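PDB 3SKV: SsfX3 from Streptomyces sp. SF2575, which catalyses, as a salicylyl-acyltransferase, an acyl-transfer step of a tetracycline biosynthetic pathway, combining a jelly-roll domain with a GDSL/SGNH-type hydrolase fold. Local coordinates for residues R33-T38 / A176-D181; P40-R45 / L87-D92; W60-E65 / G77-T82; A245-L250 / P285-S290; H331-M336 / A376-L381. The protein carries 1 engineered substitution. One frame throughout, in Å; residues are numbered along the deposited sequence.

Contact 1: R33-T38 / A176-D181; sequences RSVSPT and ATLEKD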
# COMPACT_ATOMS: atom_id res chain seq x y z
N ARG A 33 30.10 9.58 4.85
CA ARG A 33 29.36 9.33 6.08
C ARG A 33 28.56 8.02 5.94
O ARG A 33 27.71 7.91 5.06
CB ARG A 33 28.45 10.53 6.40
CG ARG A 33 27.90 10.47 7.81
CD ARG A 33 26.84 11.50 8.08
NE ARG A 33 26.23 11.24 9.38
CZ ARG A 33 25.64 12.16 10.13
NH1 ARG A 33 25.57 13.42 9.71
NH2 ARG A 33 25.12 11.84 11.31
N SER A 34 28.88 7.01 6.75
CA SER A 34 28.19 5.73 6.75
C SER A 34 27.06 5.78 7.77
O SER A 34 27.27 6.20 8.90
CB SER A 34 29.14 4.59 7.07
OG SER A 34 28.41 3.37 7.02
N VAL A 35 25.85 5.40 7.35
CA VAL A 35 24.66 5.46 8.18
C VAL A 35 24.01 4.09 8.32
O VAL A 35 23.67 3.46 7.31
CB VAL A 35 23.64 6.54 7.64
CG1 VAL A 35 22.39 6.63 8.52
CG2 VAL A 35 24.32 7.92 7.47
N SER A 36 23.81 3.64 9.56
CA SER A 36 23.13 2.37 9.80
C SER A 36 21.66 2.47 9.40
O SER A 36 21.06 3.51 9.63
CB SER A 36 23.22 1.98 11.27
OG SER A 36 22.30 0.94 11.57
N PRO A 37 21.05 1.40 8.83
CA PRO A 37 19.61 1.44 8.52
C PRO A 37 18.71 1.64 9.77
O PRO A 37 17.57 2.07 9.64
CB PRO A 37 19.35 0.09 7.86
CG PRO A 37 20.66 -0.37 7.39
CD PRO A 37 21.61 0.08 8.47
N THR A 38 19.26 1.40 10.98
CA THR A 38 18.56 1.59 12.27
C THR A 38 18.98 2.90 12.98
O THR A 38 18.71 3.06 14.18
CB THR A 38 18.73 0.35 13.18
OG1 THR A 38 20.13 0.15 13.46
CG2 THR A 38 18.14 -0.92 12.56
N ALA A 176 28.25 15.69 5.69
CA ALA A 176 26.85 15.98 5.44
C ALA A 176 26.03 15.85 6.75
O ALA A 176 26.34 14.97 7.58
CB ALA A 176 26.28 15.04 4.38
N THR A 177 25.01 16.71 6.89
CA THR A 177 24.08 16.72 8.02
C THR A 177 23.09 15.54 7.87
O THR A 177 22.78 15.10 6.76
CB THR A 177 23.27 18.03 8.02
OG1 THR A 177 22.49 18.08 6.83
CG2 THR A 177 24.15 19.27 8.13
N LEU A 178 22.57 15.06 9.00
CA LEU A 178 21.59 13.99 9.00
C LEU A 178 20.61 14.32 10.09
O LEU A 178 20.99 14.43 11.25
CB LEU A 178 22.27 12.62 9.21
CG LEU A 178 21.34 11.39 9.32
CD1 LEU A 178 20.50 11.15 8.03
CD2 LEU A 178 22.13 10.18 9.70
N GLU A 179 19.35 14.55 9.71
CA GLU A 179 18.30 14.91 10.66
C GLU A 179 17.07 14.08 10.47
O GLU A 179 16.81 13.63 9.35
CB GLU A 179 17.93 16.40 10.54
CG GLU A 179 19.04 17.40 10.82
CD GLU A 179 18.60 18.85 10.77
OE1 GLU A 179 18.11 19.30 9.70
OE2 GLU A 179 18.70 19.54 11.81
N LYS A 180 16.29 13.90 11.54
CA LYS A 180 15.02 13.18 11.48
C LYS A 180 13.98 14.07 10.81
O LYS A 180 13.94 15.28 11.06
CB LYS A 180 14.54 12.84 12.91
CG LYS A 180 13.42 11.81 12.97
CD LYS A 180 12.85 11.68 14.36
CE LYS A 180 13.15 10.32 14.94
NZ LYS A 180 13.98 10.40 16.17
N ASP A 181 13.12 13.47 9.97
CA ASP A 181 11.98 14.18 9.40
C ASP A 181 10.95 14.18 10.52
O ASP A 181 10.47 13.12 10.92
CB ASP A 181 11.44 13.45 8.16
CG ASP A 181 10.08 13.94 7.70
OD1 ASP A 181 9.82 15.17 7.75
OD2 ASP A 181 9.28 13.10 7.26
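A176 offers its carbonyl oxygen to the guanidinium of R33, whose NH1 lies 2.7 Å from A176 O. The acceptor sits within the guanidinium plane, the donor lies in the carbonyl plane, and the N-H...O angle is 149°, a moderately bent bond. R33 reaches this point with an extended chain: CG is anti to the backbone N (chi1 -167°) and the zigzag runs on unbroken to NE. T177 turns its side chain the other way; T91, at the end of strand 86-91, and D92 just after it take the bonds from T177 O and T177 N. Strand 178-179 pairs beside 86-91 in the six-strand sheet of the jelly roll, while strand 33-35 edges the four-strand antiparallel sheet of the same domain, so the contact bridges the two sheets at one side. L178 comes next and puts CB against one guanidinium face, 3.4 Å from R33 NH1, nearer the rim than the centre. A lysine in place of R33 would probably lose the flat group lying over L178 and leave A176 O with a less precisely directed donor. L178 CD2 meets V35 tip to tip, 3.7 Å from V35 CG1. E179 then joins R90 through backbone hydrogen bonding.

Contact 2: P40-R45 / L87-D92; sequences PALTYR and LHLRTD. Engineered in segment 87-92: H88 (natural residue Cys).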
# COMPACT_ATOMS: atom_id res chain seq x y z
N PRO A 40 18.82 6.51 14.52
CA PRO A 40 17.61 7.20 15.01
C PRO A 40 17.10 8.34 14.12
O PRO A 40 15.96 8.74 14.29
CB PRO A 40 18.02 7.69 16.41
CG PRO A 40 19.49 7.79 16.36
CD PRO A 40 19.93 6.64 15.50
N ALA A 41 17.92 8.88 13.20
CA ALA A 41 17.49 9.96 12.29
C ALA A 41 16.61 9.41 11.16
O ALA A 41 15.87 10.18 10.55
CB ALA A 41 18.69 10.73 11.73
N LEU A 42 16.67 8.08 10.89
CA LEU A 42 15.85 7.44 9.84
C LEU A 42 14.45 7.10 10.33
O LEU A 42 14.28 6.67 11.48
CB LEU A 42 16.51 6.20 9.18
CG LEU A 42 18.00 6.31 8.76
CD1 LEU A 42 18.48 5.05 8.10
CD2 LEU A 42 18.28 7.52 7.87
N THR A 43 13.47 7.32 9.46
CA THR A 43 12.06 7.04 9.68
C THR A 43 11.59 6.19 8.50
O THR A 43 11.78 6.57 7.35
CB THR A 43 11.22 8.36 9.80
OG1 THR A 43 11.77 9.24 10.78
CG2 THR A 43 9.77 8.10 10.15
N TYR A 44 10.97 5.05 8.81
CA TYR A 44 10.37 4.16 7.82
C TYR A 44 8.88 4.40 7.92
O TYR A 44 8.28 4.22 8.98
CB TYR A 44 10.70 2.70 8.07
CG TYR A 44 12.17 2.39 7.88
CD1 TYR A 44 13.09 2.62 8.91
CD2 TYR A 44 12.65 1.89 6.67
CE1 TYR A 44 14.45 2.37 8.73
CE2 TYR A 44 14.00 1.61 6.50
CZ TYR A 44 14.90 1.85 7.53
OH TYR A 44 16.23 1.61 7.35
N ARG A 45 8.31 4.93 6.87
CA ARG A 45 6.89 5.19 6.86
C ARG A 45 6.24 4.08 6.05
O ARG A 45 6.84 3.55 5.12
CB ARG A 45 6.60 6.61 6.31
CG ARG A 45 7.38 7.71 7.04
CD ARG A 45 6.51 8.75 7.70
NE ARG A 45 7.28 9.94 8.10
CZ ARG A 45 7.25 10.52 9.31
NH1 ARG A 45 6.49 10.01 10.27
NH2 ARG A 45 8.00 11.59 9.57
N LEU A 87 11.47 5.34 3.06
CA LEU A 87 12.52 5.71 3.98
C LEU A 87 12.70 7.25 3.90
O LEU A 87 12.93 7.79 2.82
CB LEU A 87 13.83 4.95 3.66
CG LEU A 87 15.07 5.38 4.48
CD1 LEU A 87 14.89 5.08 5.98
CD2 LEU A 87 16.34 4.70 3.96
N HIS A 88 12.52 7.95 5.03
CA HIS A 88 12.66 9.40 5.09
C HIS A 88 13.89 9.77 5.89
O HIS A 88 14.20 9.15 6.91
CB HIS A 88 11.45 10.04 5.80
CG HIS A 88 10.17 10.05 5.03
ND1 HIS A 88 9.24 11.03 5.23
CD2 HIS A 88 9.67 9.15 4.14
CE1 HIS A 88 8.22 10.74 4.44
NE2 HIS A 88 8.42 9.61 3.78
N LEU A 89 14.57 10.83 5.43
CA LEU A 89 15.73 11.42 6.09
C LEU A 89 15.92 12.83 5.58
O LEU A 89 15.63 13.10 4.42
CB LEU A 89 17.05 10.60 5.93
CG LEU A 89 17.53 10.30 4.52
CD1 LEU A 89 18.57 11.28 4.10
CD2 LEU A 89 18.11 8.92 4.42
N ARG A 90 16.39 13.72 6.45
CA ARG A 90 16.72 15.07 6.04
C ARG A 90 18.24 15.11 5.94
O ARG A 90 18.94 14.62 6.84
CB ARG A 90 16.20 16.11 7.03
CG ARG A 90 14.67 16.17 7.09
CD ARG A 90 14.20 17.44 7.80
NE ARG A 90 14.71 18.64 7.12
CZ ARG A 90 14.13 19.21 6.08
NH1 ARG A 90 12.97 18.76 5.62
NH2 ARG A 90 14.69 20.27 5.50
N THR A 91 18.76 15.63 4.82
CA THR A 91 20.20 15.75 4.57
C THR A 91 20.54 16.88 3.61
O THR A 91 19.73 17.24 2.75
CB THR A 91 20.81 14.39 4.08
OG1 THR A 91 22.23 14.46 4.23
CG2 THR A 91 20.45 14.05 2.61
N ASP A 92 21.77 17.41 3.75
CA ASP A 92 22.25 18.41 2.82
C ASP A 92 23.14 17.75 1.73
O ASP A 92 23.63 18.43 0.84
CB ASP A 92 22.97 19.54 3.56
CG ASP A 92 24.25 19.23 4.31
OD1 ASP A 92 24.62 18.03 4.40
OD2 ASP A 92 24.84 20.17 4.88
O HOH W 1 13.54 10.71 9.48
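T43 and H88 form an antiparallel hydrogen-bonded pair between strands 43-45 and 87-91, whose axes approach to 4.8 Å; H88 N donates almost straight to T43 O at 2.8 Å, T43 N returns a longer bond to H88 O, and Y44 with L87 makes the adjoining non-hydrogen-bonded pair. On the face carrying Y44 and L87, methyl CD1 of L87 stands over the tyrosine ring, 3.7 Å from its centroid, a CH-pi contact displaced toward the rim. L42 extends this apolar face, its CD2 lying beside L89 CD2 at 3.7 Å. The tyrosine hydroxyl is engaged by P37 O. Across the sheet, R45 bends at chi2 (-121°) and passes over the imidazole of H88, an engineered residue replacing a natural cysteine: R45 CG sits above the ring centre at 3.9 Å. The guanidinium is turned 77° from the ring, with T43 CG2 over one of its faces. A water accepts from T43 OG1 and donates to A41 O and H88 O, bridging A41, T43 and H88 just before strand 43-45 begins. D181 OD2 receives both R45 NH2 and H88 ND1. That shared carboxylate is consistent with a proton on ND1 of the engineered histidine, and the positive arginine would help to keep D181 ionised.

Contact 3: W60-E65 / G77-T82; sequences WRAPHE and GRLAQT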
# COMPACT_ATOMS: atom_id res chain seq x y z
N TRP A 60 8.62 -4.60 7.30
CA TRP A 60 7.47 -5.50 7.17
C TRP A 60 6.19 -4.72 7.31
O TRP A 60 6.14 -3.72 8.03
CB TRP A 60 7.50 -6.61 8.22
CG TRP A 60 8.46 -7.72 7.93
CD1 TRP A 60 9.83 -7.67 7.98
CD2 TRP A 60 8.13 -9.09 7.70
NE1 TRP A 60 10.36 -8.91 7.71
CE2 TRP A 60 9.34 -9.81 7.57
CE3 TRP A 60 6.91 -9.80 7.60
CZ2 TRP A 60 9.37 -11.19 7.32
CZ3 TRP A 60 6.94 -11.16 7.34
CH2 TRP A 60 8.16 -11.84 7.19
N ARG A 61 5.14 -5.18 6.64
CA ARG A 61 3.83 -4.55 6.71
C ARG A 61 2.87 -5.31 7.65
O ARG A 61 1.67 -5.17 7.56
CB ARG A 61 3.26 -4.29 5.33
CG ARG A 61 4.01 -3.17 4.62
CD ARG A 61 3.27 -2.78 3.37
NE ARG A 61 3.32 -3.85 2.39
CZ ARG A 61 2.29 -4.25 1.65
NH1 ARG A 61 1.12 -3.63 1.74
NH2 ARG A 61 2.42 -5.27 0.81
N ALA A 62 3.43 -6.07 8.59
CA ALA A 62 2.77 -6.82 9.65
C ALA A 62 3.84 -7.13 10.73
O ALA A 62 5.02 -7.01 10.38
CB ALA A 62 2.18 -8.10 9.10
N PRO A 63 3.51 -7.47 12.01
CA PRO A 63 4.57 -7.74 13.01
C PRO A 63 5.33 -9.01 12.62
O PRO A 63 4.72 -10.06 12.68
CB PRO A 63 3.80 -7.93 14.33
CG PRO A 63 2.45 -7.42 14.06
CD PRO A 63 2.17 -7.60 12.61
N HIS A 64 6.60 -8.91 12.18
CA HIS A 64 7.39 -10.02 11.65
C HIS A 64 7.47 -11.25 12.53
O HIS A 64 7.48 -12.37 12.02
CB HIS A 64 8.79 -9.56 11.18
CG HIS A 64 9.67 -9.09 12.29
ND1 HIS A 64 10.52 -9.96 12.96
CD2 HIS A 64 9.80 -7.85 12.84
CE1 HIS A 64 11.14 -9.23 13.87
NE2 HIS A 64 10.73 -7.95 13.84
N GLU A 65 7.53 -11.05 13.85
CA GLU A 65 7.58 -12.10 14.88
C GLU A 65 6.29 -12.96 14.92
O GLU A 65 6.35 -14.14 15.27
CB GLU A 65 7.93 -11.50 16.27
CG GLU A 65 6.97 -10.41 16.77
CD GLU A 65 7.18 -8.98 16.27
OE1 GLU A 65 6.95 -8.73 15.07
OE2 GLU A 65 7.54 -8.11 17.10
N GLY A 77 5.66 -14.27 2.80
CA GLY A 77 6.54 -13.40 2.04
C GLY A 77 5.89 -12.10 1.61
O GLY A 77 6.56 -11.05 1.61
N ARG A 78 4.57 -12.16 1.28
CA ARG A 78 3.73 -11.02 0.87
C ARG A 78 3.76 -9.88 1.91
O ARG A 78 3.73 -8.72 1.52
CB ARG A 78 2.27 -11.46 0.60
CG ARG A 78 2.13 -12.46 -0.54
CD ARG A 78 0.81 -13.22 -0.46
NE ARG A 78 -0.29 -12.53 -1.14
CZ ARG A 78 -1.13 -13.10 -2.00
NH1 ARG A 78 -1.00 -14.39 -2.32
NH2 ARG A 78 -2.10 -12.39 -2.57
N LEU A 79 3.85 -10.22 3.22
CA LEU A 79 3.92 -9.26 4.33
C LEU A 79 5.20 -8.40 4.31
O LEU A 79 5.16 -7.27 4.82
CB LEU A 79 3.82 -10.00 5.67
CG LEU A 79 2.44 -10.41 6.25
CD1 LEU A 79 1.25 -9.87 5.46
CD2 LEU A 79 2.38 -11.89 6.54
N ALA A 80 6.31 -8.93 3.74
CA ALA A 80 7.61 -8.25 3.62
C ALA A 80 7.80 -7.51 2.30
O ALA A 80 8.85 -6.89 2.09
CB ALA A 80 8.77 -9.22 3.87
N GLN A 81 6.80 -7.52 1.44
CA GLN A 81 6.88 -6.77 0.18
C GLN A 81 6.68 -5.31 0.53
O GLN A 81 5.72 -4.96 1.24
CB GLN A 81 5.89 -7.27 -0.85
CG GLN A 81 6.35 -8.58 -1.49
CD GLN A 81 5.31 -9.19 -2.39
OE1 GLN A 81 4.32 -8.55 -2.79
NE2 GLN A 81 5.51 -10.46 -2.71
N THR A 82 7.64 -4.48 0.13
CA THR A 82 7.78 -3.07 0.51
C THR A 82 6.84 -2.04 -0.17
O THR A 82 7.18 -0.86 -0.29
CB THR A 82 9.24 -2.70 0.59
OG1 THR A 82 9.81 -2.97 -0.69
CG2 THR A 82 9.98 -3.48 1.66
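Two loops of the jelly-roll domain meet here, one leaving strand 56-60 and the other, which follows helix 67-70, making a single helix-like turn at G77-A80, and W60 and R61 grip that turn by an indole face and two backbone acceptors. The turn is closed by its own A80 N to G77 O bond. W60 is sandwiched: CB of H64, from its own loop, lies 3.5 Å above one face of the indole, and A80 CB covers the opposite face, 3.9 Å from the centroid of the six-membered ring in a CH-pi contact. L79 approaches the same ring obliquely, its CB 3.6 Å from W60 CE3, and its CG packs against A62 CB. The backbone is tied directly as well, since R61 N donates to L79 O at 2.8 Å with an angle of 167° at the hydrogen. The R61 side chain curls back at chi3 (-67°), which brings its guanidinium round to the carbonyl of Q81, just past the turn. Its NH1 points onward to S222 O at the end of strand 219-223, in the hydrolase-like part of the chain, so this arginine joins the loop pair to the neighbouring domain. Beyond the same turn, R78 makes a salt bridge to D228 and a hydrogen bond to F225 O. Q81 O takes two bonds from R61: NE, 2.9 Å away, meets it nearly head-on to the carbonyl with the oxygen tilted 16° from the guanidinium plane, and NH2, at 3.3 Å, adds a weak second one.

Contact 4: A245-L250 / P285-S290; sequences ADLISL and PIVLGS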
# COMPACT_ATOMS: atom_id res chain seq x y z
N ALA A 245 -4.10 5.83 13.29
CA ALA A 245 -4.93 6.10 12.12
C ALA A 245 -5.82 7.29 12.29
O ALA A 245 -6.53 7.42 13.30
CB ALA A 245 -5.78 4.89 11.79
N ASP A 246 -5.84 8.13 11.27
CA ASP A 246 -6.69 9.31 11.24
C ASP A 246 -7.76 9.13 10.17
O ASP A 246 -8.75 9.84 10.21
CB ASP A 246 -5.87 10.57 11.00
CG ASP A 246 -4.93 10.83 12.14
OD1 ASP A 246 -5.40 11.35 13.19
OD2 ASP A 246 -3.74 10.46 12.03
N LEU A 247 -7.56 8.16 9.26
CA LEU A 247 -8.46 7.78 8.16
C LEU A 247 -8.22 6.31 7.86
O LEU A 247 -7.07 5.91 7.67
CB LEU A 247 -8.14 8.60 6.91
CG LEU A 247 -9.19 8.81 5.80
CD1 LEU A 247 -8.60 8.60 4.41
CD2 LEU A 247 -10.53 8.09 6.04
N ILE A 248 -9.29 5.51 7.85
CA ILE A 248 -9.23 4.09 7.54
C ILE A 248 -10.15 3.79 6.35
O ILE A 248 -11.31 4.16 6.38
CB ILE A 248 -9.56 3.19 8.76
CG1 ILE A 248 -8.60 3.49 9.93
CG2 ILE A 248 -9.56 1.68 8.38
CD1 ILE A 248 -9.10 3.11 11.32
N SER A 249 -9.63 3.10 5.34
CA SER A 249 -10.45 2.69 4.19
C SER A 249 -10.26 1.22 3.96
O SER A 249 -9.13 0.73 4.00
CB SER A 249 -10.15 3.51 2.93
OG SER A 249 -8.78 3.63 2.59
N LEU A 250 -11.39 0.52 3.83
CA LEU A 250 -11.48 -0.93 3.61
C LEU A 250 -12.24 -1.21 2.34
O LEU A 250 -13.39 -0.79 2.23
CB LEU A 250 -12.24 -1.61 4.80
CG LEU A 250 -11.91 -1.18 6.25
CD1 LEU A 250 -12.89 -1.79 7.20
CD2 LEU A 250 -10.49 -1.58 6.67
N PRO A 285 -12.74 8.26 10.99
CA PRO A 285 -13.57 7.94 9.81
C PRO A 285 -13.15 6.60 9.18
O PRO A 285 -11.99 6.42 8.84
CB PRO A 285 -13.31 9.12 8.84
CG PRO A 285 -12.62 10.16 9.64
CD PRO A 285 -11.94 9.49 10.77
N ILE A 286 -14.10 5.67 9.10
CA ILE A 286 -13.93 4.36 8.48
C ILE A 286 -14.76 4.37 7.20
O ILE A 286 -15.99 4.60 7.24
CB ILE A 286 -14.29 3.15 9.40
CG1 ILE A 286 -13.38 3.09 10.65
CG2 ILE A 286 -14.23 1.82 8.59
CD1 ILE A 286 -13.84 2.07 11.66
N VAL A 287 -14.09 4.16 6.07
CA VAL A 287 -14.72 4.13 4.77
C VAL A 287 -14.83 2.70 4.33
O VAL A 287 -13.84 2.00 4.13
CB VAL A 287 -13.99 5.04 3.76
CG1 VAL A 287 -14.65 4.98 2.41
CG2 VAL A 287 -13.94 6.47 4.26
N LEU A 288 -16.07 2.25 4.23
CA LEU A 288 -16.46 0.90 3.83
C LEU A 288 -16.70 0.91 2.33
O LEU A 288 -17.70 1.44 1.83
CB LEU A 288 -17.73 0.54 4.58
CG LEU A 288 -17.58 -0.55 5.62
CD1 LEU A 288 -16.29 -0.42 6.45
CD2 LEU A 288 -18.79 -0.62 6.48
N GLY A 289 -15.72 0.38 1.63
CA GLY A 289 -15.73 0.35 0.18
C GLY A 289 -16.18 -0.96 -0.40
O GLY A 289 -15.68 -2.01 -0.04
N SER A 290 -17.15 -0.89 -1.32
CA SER A 290 -17.57 -2.06 -2.05
C SER A 290 -16.53 -2.21 -3.13
O SER A 290 -15.89 -1.22 -3.52
CB SER A 290 -18.96 -1.89 -2.64
OG SER A 290 -19.04 -0.74 -3.45
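Parallel strand pairing in the core of the hydrolase-like domain joins I248-L250 to I286-L288, with the strand axes 4.6 Å apart and only 13° from parallel. Four hydrogen bonds alternate between the strands: I248 N to P285 O, V287 N to I248 O, L250 N to V287 O and G289 N to L250 O, the last at 2.7 Å. I286 CA also leans on I248 O, 3.4 Å away, as a CA-H...O contact. At the entry to the pairing, P285 CD rests 3.3 Å from D246 O. On the sheet face carrying I248, L250, I286 and L288, the L250 side chain is central: its CD1 lies alongside L288 CD1 at 3.7 Å and also reaches I286 CG2 at 4.1 Å. Helix 266-278 covers this face through F273 and I277. The other face presents L247, S249 and V287, with the L247 side chain crossing that of P285 at about a right angle, its CD2 4.1 Å from P285 CB, and M375 of helix 361-377 packing over all three. S249 sets OG between its backbone N and carbonyl carbon (chi1 50°), and that hydroxyl bonds to W188 NE1 and H190 ND1 of the adjoining strand. Adjacent parallel strands joined through helix 266-278, with a second helix on the far face, make the beta-alpha-beta crossover and three-layer sandwich of the SGNH hydrolase fold.

Contact 5: H331-M336 / A376-L381; sequences HYLDGM and AALGVL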
# COMPACT_ATOMS: atom_id res chain seq x y z
N HIS A 331 -18.79 5.19 6.78
CA HIS A 331 -19.31 5.71 5.52
C HIS A 331 -19.19 4.71 4.42
O HIS A 331 -18.23 3.93 4.39
CB HIS A 331 -18.55 6.95 5.09
CG HIS A 331 -18.43 8.00 6.15
ND1 HIS A 331 -19.44 8.92 6.37
CD2 HIS A 331 -17.42 8.26 7.01
CE1 HIS A 331 -19.02 9.69 7.36
NE2 HIS A 331 -17.79 9.35 7.76
N TYR A 332 -20.15 4.73 3.49
CA TYR A 332 -20.09 3.82 2.36
C TYR A 332 -19.49 4.50 1.12
O TYR A 332 -19.90 5.60 0.77
CB TYR A 332 -21.47 3.24 2.07
CG TYR A 332 -21.49 2.42 0.80
CD1 TYR A 332 -20.80 1.21 0.70
CD2 TYR A 332 -22.17 2.88 -0.34
CE1 TYR A 332 -20.79 0.46 -0.49
CE2 TYR A 332 -22.19 2.14 -1.52
CZ TYR A 332 -21.47 0.95 -1.60
OH TYR A 332 -21.49 0.22 -2.77
N LEU A 333 -18.52 3.86 0.49
CA LEU A 333 -17.86 4.29 -0.75
C LEU A 333 -18.19 3.28 -1.84
O LEU A 333 -17.77 2.13 -1.76
CB LEU A 333 -16.33 4.38 -0.57
CG LEU A 333 -15.50 5.03 -1.69
CD1 LEU A 333 -15.81 6.50 -1.74
CD2 LEU A 333 -13.99 4.82 -1.48
N ASP A 334 -18.96 3.71 -2.83
CA ASP A 334 -19.36 2.86 -3.95
C ASP A 334 -18.14 2.71 -4.89
O ASP A 334 -17.67 3.71 -5.43
CB ASP A 334 -20.56 3.52 -4.66
CG ASP A 334 -21.25 2.75 -5.77
OD1 ASP A 334 -20.90 1.55 -6.00
OD2 ASP A 334 -22.18 3.33 -6.41
N GLY A 335 -17.63 1.48 -5.03
CA GLY A 335 -16.50 1.16 -5.90
C GLY A 335 -16.77 1.42 -7.38
O GLY A 335 -15.84 1.66 -8.15
N MET A 336 -18.05 1.35 -7.79
CA MET A 336 -18.53 1.66 -9.14
C MET A 336 -18.43 3.18 -9.37
O MET A 336 -18.32 3.60 -10.51
CB MET A 336 -19.99 1.21 -9.34
CG MET A 336 -20.21 -0.26 -9.05
SD MET A 336 -19.43 -1.38 -10.24
CE MET A 336 -20.76 -1.54 -11.39
N ALA A 376 -13.87 13.00 -0.44
CA ALA A 376 -14.19 14.38 -0.11
C ALA A 376 -15.72 14.52 -0.05
O ALA A 376 -16.22 15.14 0.89
CB ALA A 376 -13.61 15.33 -1.14
N ALA A 377 -16.45 13.88 -0.98
CA ALA A 377 -17.93 13.92 -1.01
C ALA A 377 -18.51 13.35 0.29
O ALA A 377 -19.53 13.83 0.77
CB ALA A 377 -18.47 13.16 -2.21
N LEU A 378 -17.82 12.35 0.88
CA LEU A 378 -18.22 11.74 2.16
C LEU A 378 -17.89 12.65 3.36
O LEU A 378 -18.36 12.40 4.46
CB LEU A 378 -17.57 10.37 2.38
CG LEU A 378 -17.87 9.26 1.38
CD1 LEU A 378 -16.92 8.10 1.60
CD2 LEU A 378 -19.29 8.80 1.47
N GLY A 379 -17.06 13.66 3.13
CA GLY A 379 -16.65 14.59 4.17
C GLY A 379 -15.51 14.10 5.05
O GLY A 379 -15.29 14.67 6.12
N VAL A 380 -14.77 13.06 4.62
CA VAL A 380 -13.65 12.50 5.37
C VAL A 380 -12.33 13.19 4.97
O VAL A 380 -11.35 13.14 5.71
CB VAL A 380 -13.55 10.95 5.31
CG1 VAL A 380 -14.85 10.29 5.75
CG2 VAL A 380 -13.12 10.45 3.93
N LEU A 381 -12.33 13.84 3.79
CA LEU A 381 -11.22 14.57 3.21
C LEU A 381 -11.59 16.05 3.13
O LEU A 381 -12.71 16.35 2.71
CB LEU A 381 -10.90 14.01 1.81
CG LEU A 381 -9.62 13.21 1.64
CD1 LEU A 381 -9.32 12.33 2.83
CD2 LEU A 381 -9.65 12.42 0.35
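H331 and L378 meet where the last strand of the parallel sheet runs past the end of helix 361-377. H331 sets CG anti to its carbonyl carbon (chi1 -51°) and turns its ring almost perpendicular at chi2 (-84°), which brings L378 O over one ring face, while V380 CG1 comes in obliquely at 3.5 Å from H331 CD2. The histidine and valine side chains run past each other in opposite directions. L378 extends with chi2 at 168° and spreads its two methyls: CD2 drops to 3.3 Å from the backbone oxygen of Y332, and CD1 lies 3.9 Å from L333 CD1, the two leucines crossing at right angles. G379, with positive phi and bonds back into the final turn, ends the helix in a Schellman motif, and V380 beyond it also packs on V287 and M375. With an alanine at H331, CB could still touch L378, but V380 CG1 and L378 O would probably lose the ring they both rest against, opening a gap at the helix end. No hydrogen bond spans these segments: van der Waals contact, mostly of apolar groups, joins them, and backbone bonds to strand 286-290 probably do most to fix the strand.

Overall arrangement
The five contacts fall into two groups along the chain. Contacts 1 to 3 belong to the jelly-roll domain: 33-38/176-181 spans it from near its start to its end, and contacts 2 and 3 lie within that span. Contacts 1 and 2 are centred about 7 Å apart and share the sheet in which strands 86-91 and 178-179 are neighbours, whereas contact 3 lies about 20 Å from contact 2, centre to centre. Contacts 4 and 5 follow in the hydrolase-like domain, centres about 9 Å apart; strands 286-290 and 330-333 adjoin, with S290 OG close to Y332 OH. Contacts 1 and 5, centres about 40 Å apart, lie on opposite sides of the chain's centre, marking its two-domain layout.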